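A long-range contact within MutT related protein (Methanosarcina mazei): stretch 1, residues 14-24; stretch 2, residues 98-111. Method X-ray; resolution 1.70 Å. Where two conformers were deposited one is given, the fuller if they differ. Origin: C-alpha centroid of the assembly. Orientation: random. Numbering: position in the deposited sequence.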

ATOM      1  N   LEU A  14      -6.554  15.150   8.071  1.00 15.30           N
ATOM      2  CA  LEU A  14      -6.427  15.656   9.437  1.00 15.10           C
ATOM      3  C   LEU A  14      -7.541  15.014  10.254  1.00 15.87           C
ATOM      4  O   LEU A  14      -8.718  15.359  10.103  1.00 18.31           O
ATOM      5  N   ILE A  15      -7.152  14.086  11.111  1.00 16.12           N
ATOM      6  CA  ILE A  15      -8.120  13.328  11.897  1.00 17.29           C
ATOM      7  C   ILE A  15      -7.834  13.614  13.351  1.00 14.43           C
ATOM      8  O   ILE A  15      -6.722  13.364  13.798  1.00 16.39           O
ATOM      9  N   ARG A  16      -8.860  14.077  14.077  1.00 19.00           N
ATOM     10  CA  ARG A  16      -8.706  14.441  15.493  0.50 16.28           C
ATOM     11  C   ARG A  16      -9.462  13.501  16.425  1.00 19.73           C
ATOM     12  O   ARG A  16     -10.444  12.884  16.027  1.00 20.60           O
ATOM     13  N   ASN A  17      -8.983  13.408  17.665  1.00 19.78           N
ATOM     14  CA  ASN A  17      -9.676  12.648  18.698  1.00 26.36           C
ATOM     15  C   ASN A  17     -10.585  13.569  19.502  1.00 27.74           C
ATOM     16  O   ASN A  17     -10.693  14.761  19.193  1.00 25.39           O
ATOM     17  N   GLU A  18     -11.196  13.025  20.555  1.00 27.17           N
ATOM     18  CA  GLU A  18     -12.078  13.791  21.451  1.00 36.84           C
ATOM     19  C   GLU A  18     -11.418  15.044  22.045  1.00 38.03           C
ATOM     20  O   GLU A  18     -12.101  16.033  22.337  1.00 44.27           O
ATOM     21  N   LYS A  19     -10.098  14.989  22.210  1.00 35.05           N
ATOM     22  CA  LYS A  19      -9.311  16.081  22.759  1.00 37.61           C
ATOM     23  C   LYS A  19      -8.833  17.089  21.703  1.00 38.51           C
ATOM     24  O   LYS A  19      -8.250  18.119  22.056  1.00 40.49           O
ATOM     25  N   GLY A  20      -9.076  16.802  20.421  1.00 33.84           N
ATOM     26  CA  GLY A  20      -8.622  17.678  19.331  1.00 28.10           C
ATOM     27  C   GLY A  20      -7.167  17.497  18.912  1.00 26.09           C
ATOM     28  O   GLY A  20      -6.631  18.319  18.162  1.00 27.29           O
ATOM     29  N   GLU A  21      -6.524  16.431  19.391  1.00 22.25           N
ATOM     30  CA  GLU A  21      -5.158  16.091  18.996  1.00 23.30           C
ATOM     31  C   GLU A  21      -5.201  15.371  17.644  1.00 20.79           C
ATOM     32  O   GLU A  21      -6.138  14.622  17.386  1.00 21.20           O
ATOM     33  N   PHE A  22      -4.180  15.587  16.819  1.00 22.56           N
ATOM     34  CA  PHE A  22      -4.136  15.038  15.451  1.00 18.17           C
ATOM     35  C   PHE A  22      -3.455  13.682  15.362  1.00 19.52           C
ATOM     36  O   PHE A  22      -2.447  13.436  16.010  1.00 18.70           O
ATOM     37  N   LEU A  23      -3.992  12.829  14.503  1.00 15.87           N
ATOM     38  CA  LEU A  23      -3.426  11.501  14.281  1.00 16.77           C
ATOM     39  C   LEU A  23      -2.195  11.574  13.390  1.00 15.58           C
ATOM     40  O   LEU A  23      -2.287  11.974  12.214  1.00 14.85           O
ATOM     41  N   LEU A  24      -1.047  11.178  13.948  1.00 13.90           N
ATOM     42  CA  LEU A  24       0.173  11.003  13.155  1.00 14.48           C
ATOM     43  C   LEU A  24       0.592   9.533  13.143  1.00 16.74           C
ATOM     44  O   LEU A  24       0.320   8.797  14.091  1.00 17.03           O
ATOM     45  N   ASP A  98     -10.091   3.114  17.639  1.00 28.37           N
ATOM     46  CA  ASP A  98      -8.855   2.432  17.976  1.00 27.67           C
ATOM     47  C   ASP A  98      -8.106   2.194  16.675  1.00 25.05           C
ATOM     48  O   ASP A  98      -8.505   1.347  15.867  1.00 26.56           O
ATOM     49  N   VAL A  99      -7.041   2.961  16.483  1.00 18.66           N
ATOM     50  CA  VAL A  99      -6.237   2.888  15.243  1.00 12.10           C
ATOM     51  C   VAL A  99      -5.618   1.499  15.072  1.00 17.84           C
ATOM     52  O   VAL A  99      -5.071   0.913  16.024  1.00 19.52           O
ATOM     53  N   LYS A 100      -5.731   0.967  13.855  1.00 15.22           N
ATOM     54  CA  LYS A 100      -5.219  -0.329  13.528  1.00 16.69           C
ATOM     55  C   LYS A 100      -4.346  -0.211  12.285  1.00 17.97           C
ATOM     56  O   LYS A 100      -4.835   0.076  11.191  1.00 22.11           O
ATOM     57  N   LEU A 101      -3.061  -0.454  12.476  1.00 13.08           N
ATOM     58  CA  LEU A 101      -2.034  -0.178  11.439  1.00 14.74           C
ATOM     59  C   LEU A 101      -1.801  -1.290  10.448  1.00 17.73           C
ATOM     60  O   LEU A 101      -2.158  -2.444  10.698  1.00 19.26           O
ATOM     61  N   SER A 102      -1.171  -0.928   9.331  1.00 15.13           N
ATOM     62  CA  SER A 102      -0.793  -1.849   8.275  1.00 16.00           C
ATOM     63  C   SER A 102       0.740  -1.916   8.191  1.00 18.78           C
ATOM     64  O   SER A 102       1.447  -1.208   8.950  1.00 18.71           O
ATOM     65  N   TYR A 103       1.241  -2.718   7.238  1.00 15.88           N
ATOM     66  CA  TYR A 103       2.684  -2.822   6.958  1.00 20.45           C
ATOM     67  C   TYR A 103       3.349  -1.471   6.709  1.00 22.18           C
ATOM     68  O   TYR A 103       4.563  -1.347   6.873  1.00 24.00           O
ATOM     69  N   GLU A 104       2.555  -0.470   6.318  1.00 17.46           N
ATOM     70  CA  GLU A 104       3.102   0.846   5.945  1.00 19.24           C
ATOM     71  C   GLU A 104       3.617   1.647   7.137  1.00 19.42           C
ATOM     72  O   GLU A 104       4.448   2.548   6.972  1.00 22.55           O
ATOM     73  N   HIS A 105       3.117   1.347   8.339  1.00 14.51           N
ATOM     74  CA  HIS A 105       3.437   2.152   9.509  1.00 15.75           C
ATOM     75  C   HIS A 105       3.711   1.319  10.748  1.00 21.54           C
ATOM     76  O   HIS A 105       3.113   0.254  10.917  1.00 21.56           O
ATOM     77  N   ILE A 106       4.605   1.800  11.609  1.00 19.32           N
ATOM     78  CA  ILE A 106       5.009   1.020  12.797  1.00 22.83           C
ATOM     79  C   ILE A 106       4.404   1.472  14.119  1.00 23.47           C
ATOM     80  O   ILE A 106       4.279   0.686  15.061  1.00 26.38           O
ATOM     81  N   GLU A 107       4.021   2.742  14.185  1.00 20.13           N
ATOM     82  CA  GLU A 107       3.329   3.281  15.343  1.00 20.62           C
ATOM     83  C   GLU A 107       2.472   4.487  14.996  1.00 17.78           C
ATOM     84  O   GLU A 107       2.572   5.037  13.905  1.00 16.57           O
ATOM     85  N   TYR A 108       1.638   4.873  15.946  1.00 19.88           N
ATOM     86  CA  TYR A 108       0.817   6.064  15.792  1.00 19.87           C
ATOM     87  C   TYR A 108       0.816   6.842  17.081  1.00 25.97           C
ATOM     88  O   TYR A 108       1.176   6.319  18.130  1.00 21.94           O
ATOM     89  N   SER A 109       0.347   8.081  16.985  1.00 23.72           N
ATOM     90  CA  SER A 109       0.262   8.972  18.112  1.00 24.08           C
ATOM     91  C   SER A 109      -0.748  10.056  17.821  1.00 25.83           C
ATOM     92  O   SER A 109      -0.854  10.526  16.680  1.00 21.56           O
ATOM     93  N   TRP A 110      -1.505  10.415  18.857  1.00 25.78           N
ATOM     94  CA  TRP A 110      -2.442  11.531  18.821  1.00 21.64           C
ATOM     95  C   TRP A 110      -1.710  12.729  19.421  1.00 29.74           C
ATOM     96  O   TRP A 110      -1.448  12.769  20.627  1.00 31.74           O
ATOM     97  N   VAL A 111      -1.351  13.686  18.567  1.00 25.98           N
ATOM     98  CA  VAL A 111      -0.482  14.799  18.945  1.00 27.44           C
ATOM     99  C   VAL A 111      -1.203  16.156  18.842  1.00 30.95           C
ATOM    100  O   VAL A 111      -1.869  16.438  17.844  1.00 23.21           O
TER

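What does the first part of stretch 2, before its strand, contribute to the contact? Only Val99. Its CA-to-CB bond points toward stretch 1, and with chi1 in the t well its CG2 lies 3.9 Å from CD1 of Leu23, an apolar contact with a residue 76 positions earlier in the chain. Asp98 and Lys100 stay out of reach, and Leu101 comes no nearer than 6.6 Å. From Ser102 to His105 the chain makes a type I turn, in which OG of Ser102 (chi1 p) accepts a hydrogen bond from N of Glu104 at 3.1 Å; none of these four residues touches stretch 1.

How do the side chains behave once the chain has turned its corner at Ile106 and the strand approaches stretch 1? Glu107, a p rotamer, starts sideways and its end leads away. Tyr108 does the same, also with chi1 p, but its CB still rests 4.0 Å from CD1 of Leu23. That leucine, with chi1 t and chi2 p, thus brings one methyl to both Val99 and Tyr108. Ser109 (chi1 t) shares a face of the sheet with Phe22, Leu24 and Val111. Its side chain makes no hydrogen bond to stretch 1; its backbone does the pairing, with N of Leu24 donating to O of Ser109 at 2.8 Å and N of Ser109 returning a bond to O of Leu24 at 3.0 Å.

Why does Trp110 dominate the packing? Its indole, set by chi1 m and a chi2 of 96°, reaches across the other face of the sheet, the one it shares with Leu23, and has 138 Å² covered by stretch 1. The six-membered ring is sandwiched: CB of Leu23 sits 4.0 Å from its centroid over one face, and CB of Asn17 sits 3.9 Å from the same centroid over the opposite face. Both are CH-pi contacts. At the ring edge, O of Ile15 approaches CZ3 of Trp110 at 3.5 Å and O of Glu21 approaches CE3 of Trp110 at 3.4 Å, while CG2 of Ile15 (chi1 m) packs 4.1 Å from CH2 of Trp110. Glu21 (chi1 m, chi2 t) points toward stretch 2, its OE1 3.7 Å from CB of Trp110. Asn17, a p rotamer, is held by its own loop: its OD1 accepts from N of Glu21 at 2.9 Å and its ND2 donates to OE1 of Glu21 at 3.0 Å. These bonds link the amide to Glu21, just past the turn that runs from Asn17 to Gly20; its CB lies over the six-membered ring.

What closes the contact at Val111? Its side chain, with chi1 t, returns to the face of Phe22 and Leu24, and its CG2 meets CD1 of Leu24 (chi1 m, chi2 t) at 3.9 Å. Phe22, an m rotamer, has the carbonyl of Val111 at its ring edge. The backbones lock this end of the ladder: N of Phe22 donates to O of Val111 at 2.7 Å, and N of Val111 donates to O of Phe22 at 2.8 Å.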

ATOM      1  CB  LEU A  14      -6.607  17.175   9.497  1.00 16.58           C
ATOM      2  CG  LEU A  14      -5.545  18.033   8.843  1.00 18.61           C
ATOM      3  CD1 LEU A  14      -5.959  19.515   8.966  1.00 19.24           C
ATOM      4  CD2 LEU A  14      -4.172  17.804   9.451  1.00 21.60           C
ATOM      5  CB  ILE A  15      -7.979  11.829  11.628  1.00 17.02           C
ATOM      6  CG1 ILE A  15      -8.303  11.536  10.157  1.00 22.01           C
ATOM      7  CG2 ILE A  15      -8.876  11.022  12.547  1.00 17.58           C
ATOM      8  CD1 ILE A  15      -8.100  10.117   9.760  1.00 21.21           C
ATOM      9  CB  ARG A  16      -9.184  15.875  15.755  0.50 18.29           C
ATOM     10  CG  ARG A  16      -8.523  16.928  14.896  0.50 26.51           C
ATOM     11  CD  ARG A  16      -9.328  18.206  14.992  0.50 32.33           C
ATOM     12  NE  ARG A  16      -9.013  19.149  13.928  0.50 31.37           N
ATOM     13  CZ  ARG A  16      -9.526  19.106  12.702  0.50 28.85           C
ATOM     14  NH1 ARG A  16     -10.389  18.153  12.355  0.50 29.51           N
ATOM     15  NH2 ARG A  16      -9.161  20.019  11.815  0.50 33.57           N
ATOM     16  CB  ASN A  17      -8.688  11.884  19.606  1.00 22.78           C
ATOM     17  CG  ASN A  17      -7.715  12.794  20.380  1.00 24.67           C
ATOM     18  OD1 ASN A  17      -7.833  14.021  20.399  1.00 26.55           O
ATOM     19  ND2 ASN A  17      -6.741  12.167  21.028  1.00 27.37           N
ATOM     20  CB  GLU A  18     -12.591  12.898  22.583  1.00 35.92           C
ATOM     21  CG  GLU A  18     -13.105  11.538  22.114  1.00 39.09           C
ATOM     22  CD  GLU A  18     -12.083  10.407  22.277  1.00 50.55           C
ATOM     23  OE1 GLU A  18     -10.980  10.485  21.687  1.00 41.27           O
ATOM     24  OE2 GLU A  18     -12.390   9.426  22.988  1.00 51.15           O
ATOM     25  CB  LYS A  19      -8.116  15.516  23.522  1.00 41.78           C
ATOM     26  CG  LYS A  19      -8.491  14.801  24.817  1.00 46.58           C
ATOM     27  CD  LYS A  19      -7.403  13.834  25.293  1.00 55.04           C
ATOM     28  CE  LYS A  19      -7.426  12.501  24.527  1.00 57.23           C
ATOM     29  NZ  LYS A  19      -8.791  11.893  24.424  1.00 52.87           N
ATOM     30  CB  GLU A  21      -4.496  15.167  20.015  1.00 27.79           C
ATOM     31  CG  GLU A  21      -4.388  15.735  21.439  1.00 32.49           C
ATOM     32  CD  GLU A  21      -3.940  14.689  22.445  1.00 38.35           C
ATOM     33  OE1 GLU A  21      -4.481  13.555  22.410  1.00 39.90           O
ATOM     34  OE2 GLU A  21      -3.045  14.999  23.269  1.00 45.47           O
ATOM     35  CB  PHE A  22      -3.408  16.003  14.505  1.00 17.83           C
ATOM     36  CG  PHE A  22      -4.103  17.329  14.344  1.00 19.46           C
ATOM     37  CD1 PHE A  22      -5.079  17.506  13.381  1.00 17.44           C
ATOM     38  CD2 PHE A  22      -3.770  18.402  15.170  1.00 26.28           C
ATOM     39  CE1 PHE A  22      -5.724  18.733  13.226  1.00 25.21           C
ATOM     40  CE2 PHE A  22      -4.409  19.628  15.031  1.00 27.49           C
ATOM     41  CZ  PHE A  22      -5.380  19.797  14.059  1.00 26.32           C
ATOM     42  CB  LEU A  23      -4.477  10.571  13.648  1.00 14.39           C
ATOM     43  CG  LEU A  23      -4.015   9.126  13.375  1.00 13.36           C
ATOM     44  CD1 LEU A  23      -3.442   8.412  14.599  1.00 17.66           C
ATOM     45  CD2 LEU A  23      -5.121   8.296  12.698  1.00 13.47           C
ATOM     46  CB  LEU A  24       1.330  11.866  13.664  1.00 17.01           C
ATOM     47  CG  LEU A  24       1.056  13.338  13.916  1.00 25.41           C
ATOM     48  CD1 LEU A  24       2.360  14.028  14.287  1.00 21.73           C
ATOM     49  CD2 LEU A  24       0.441  13.990  12.713  1.00 18.00           C
ATOM     50  CB  ASP A  98      -9.119   1.108  18.702  1.00 38.21           C
ATOM     51  CG  ASP A  98      -9.292   1.300  20.200  1.00 47.34           C
ATOM     52  OD1 ASP A  98      -8.375   0.916  20.957  1.00 59.89           O
ATOM     53  OD2 ASP A  98     -10.329   1.863  20.612  1.00 54.97           O
ATOM     54  CB  VAL A  99      -5.142   3.972  15.269  1.00 16.76           C
ATOM     55  CG1 VAL A  99      -4.254   3.897  14.037  1.00 19.77           C
ATOM     56  CG2 VAL A  99      -5.786   5.347  15.420  1.00 19.94           C
ATOM     57  CB  LYS A 100      -6.370  -1.311  13.314  1.00 22.95           C
ATOM     58  CG  LYS A 100      -7.139  -1.619  14.629  1.00 24.11           C
ATOM     59  CD  LYS A 100      -8.141  -2.754  14.448  1.00 36.86           C
ATOM     60  CE  LYS A 100      -8.658  -3.270  15.803  1.00 40.13           C
ATOM     61  NZ  LYS A 100      -9.316  -2.209  16.635  1.00 51.25           N
ATOM     62  CB  LEU A 101      -0.694   0.157  12.107  1.00 17.21           C
ATOM     63  CG  LEU A 101      -0.704   1.417  12.997  1.00 15.66           C
ATOM     64  CD1 LEU A 101       0.658   1.627  13.596  1.00 25.17           C
ATOM     65  CD2 LEU A 101      -1.151   2.627  12.210  1.00 20.47           C
ATOM     66  CB  SER A 102      -1.340  -1.351   6.945  1.00 17.30           C
ATOM     67  OG  SER A 102      -0.545  -0.247   6.488  1.00 15.18           O
ATOM     68  CB  TYR A 103       2.927  -3.724   5.730  1.00 17.34           C
ATOM     69  CG  TYR A 103       2.392  -3.200   4.409  1.00 20.69           C
ATOM     70  CD1 TYR A 103       3.249  -2.578   3.473  1.00 27.01           C
ATOM     71  CD2 TYR A 103       1.058  -3.393   4.043  1.00 21.65           C
ATOM     72  CE1 TYR A 103       2.770  -2.126   2.235  1.00 25.64           C
ATOM     73  CE2 TYR A 103       0.567  -2.945   2.800  1.00 27.60           C
ATOM     74  CZ  TYR A 103       1.425  -2.306   1.909  1.00 28.77           C
ATOM     75  OH  TYR A 103       0.942  -1.861   0.688  1.00 27.85           O
ATOM     76  CB  GLU A 104       2.069   1.657   5.143  1.00 16.65           C
ATOM     77  CG  GLU A 104       1.714   1.030   3.789  1.00 26.97           C
ATOM     78  CD  GLU A 104       0.995   1.987   2.843  1.00 36.68           C
ATOM     79  OE1 GLU A 104       0.038   2.672   3.281  1.00 43.64           O
ATOM     80  OE2 GLU A 104       1.383   2.043   1.651  1.00 46.94           O
ATOM     81  CB  HIS A 105       2.337   3.170   9.822  1.00 18.03           C
ATOM     82  CG  HIS A 105       2.084   4.154   8.724  1.00 19.19           C
ATOM     83  ND1 HIS A 105       1.072   3.991   7.801  1.00 15.89           N
ATOM     84  CD2 HIS A 105       2.710   5.311   8.400  1.00 17.73           C
ATOM     85  CE1 HIS A 105       1.083   5.006   6.955  1.00 20.59           C
ATOM     86  NE2 HIS A 105       2.061   5.823   7.299  1.00 15.72           N
ATOM     87  CB  ILE A 106       6.546   0.894  12.934  1.00 27.54           C
ATOM     88  CG1 ILE A 106       7.232   2.259  12.788  1.00 28.58           C
ATOM     89  CG2 ILE A 106       7.078  -0.142  11.938  1.00 35.97           C
ATOM     90  CD1 ILE A 106       8.593   2.151  12.090  1.00 38.96           C
ATOM     91  CB  GLU A 107       4.279   3.621  16.496  1.00 29.09           C
ATOM     92  CG  GLU A 107       5.467   4.467  16.126  1.00 36.91           C
ATOM     93  CD  GLU A 107       6.596   4.355  17.146  1.00 44.04           C
ATOM     94  OE1 GLU A 107       6.325   3.997  18.315  1.00 49.77           O
ATOM     95  OE2 GLU A 107       7.754   4.618  16.771  1.00 37.51           O
ATOM     96  CB  TYR A 108      -0.618   5.718  15.374  1.00 19.34           C
ATOM     97  CG  TYR A 108      -1.423   5.031  16.454  1.00 15.44           C
ATOM     98  CD1 TYR A 108      -2.151   5.776  17.392  1.00 24.36           C
ATOM     99  CD2 TYR A 108      -1.427   3.639  16.561  1.00 23.28           C
ATOM    100  CE1 TYR A 108      -2.887   5.155  18.401  1.00 26.08           C
ATOM    101  CE2 TYR A 108      -2.160   3.002  17.559  1.00 20.92           C
ATOM    102  CZ  TYR A 108      -2.880   3.770  18.486  1.00 25.85           C
ATOM    103  OH  TYR A 108      -3.616   3.169  19.489  1.00 28.42           O
ATOM    104  CB  SER A 109       1.628   9.586  18.416  1.00 25.93           C
ATOM    105  OG  SER A 109       1.568  10.352  19.604  1.00 36.48           O
ATOM    106  CB  TRP A 110      -3.712  11.205  19.613  1.00 27.53           C
ATOM    107  CG  TRP A 110      -4.534  10.070  19.069  1.00 24.00           C
ATOM    108  CD1 TRP A 110      -4.497   8.756  19.472  1.00 26.12           C
ATOM    109  CD2 TRP A 110      -5.513  10.142  18.024  1.00 25.93           C
ATOM    110  NE1 TRP A 110      -5.396   8.010  18.733  1.00 27.45           N
ATOM    111  CE2 TRP A 110      -6.037   8.837  17.846  1.00 22.35           C
ATOM    112  CE3 TRP A 110      -5.997  11.181  17.215  1.00 23.25           C
ATOM    113  CZ2 TRP A 110      -7.024   8.547  16.896  1.00 22.25           C
ATOM    114  CZ3 TRP A 110      -6.978  10.890  16.272  1.00 20.34           C
ATOM    115  CH2 TRP A 110      -7.482   9.580  16.120  1.00 21.95           C
ATOM    116  CB  VAL A 111       0.835  14.810  18.105  1.00 28.14           C
ATOM    117  CG1 VAL A 111       1.826  15.792  18.705  1.00 30.44           C
ATOM    118  CG2 VAL A 111       1.474  13.417  18.038  1.00 28.66           C
TER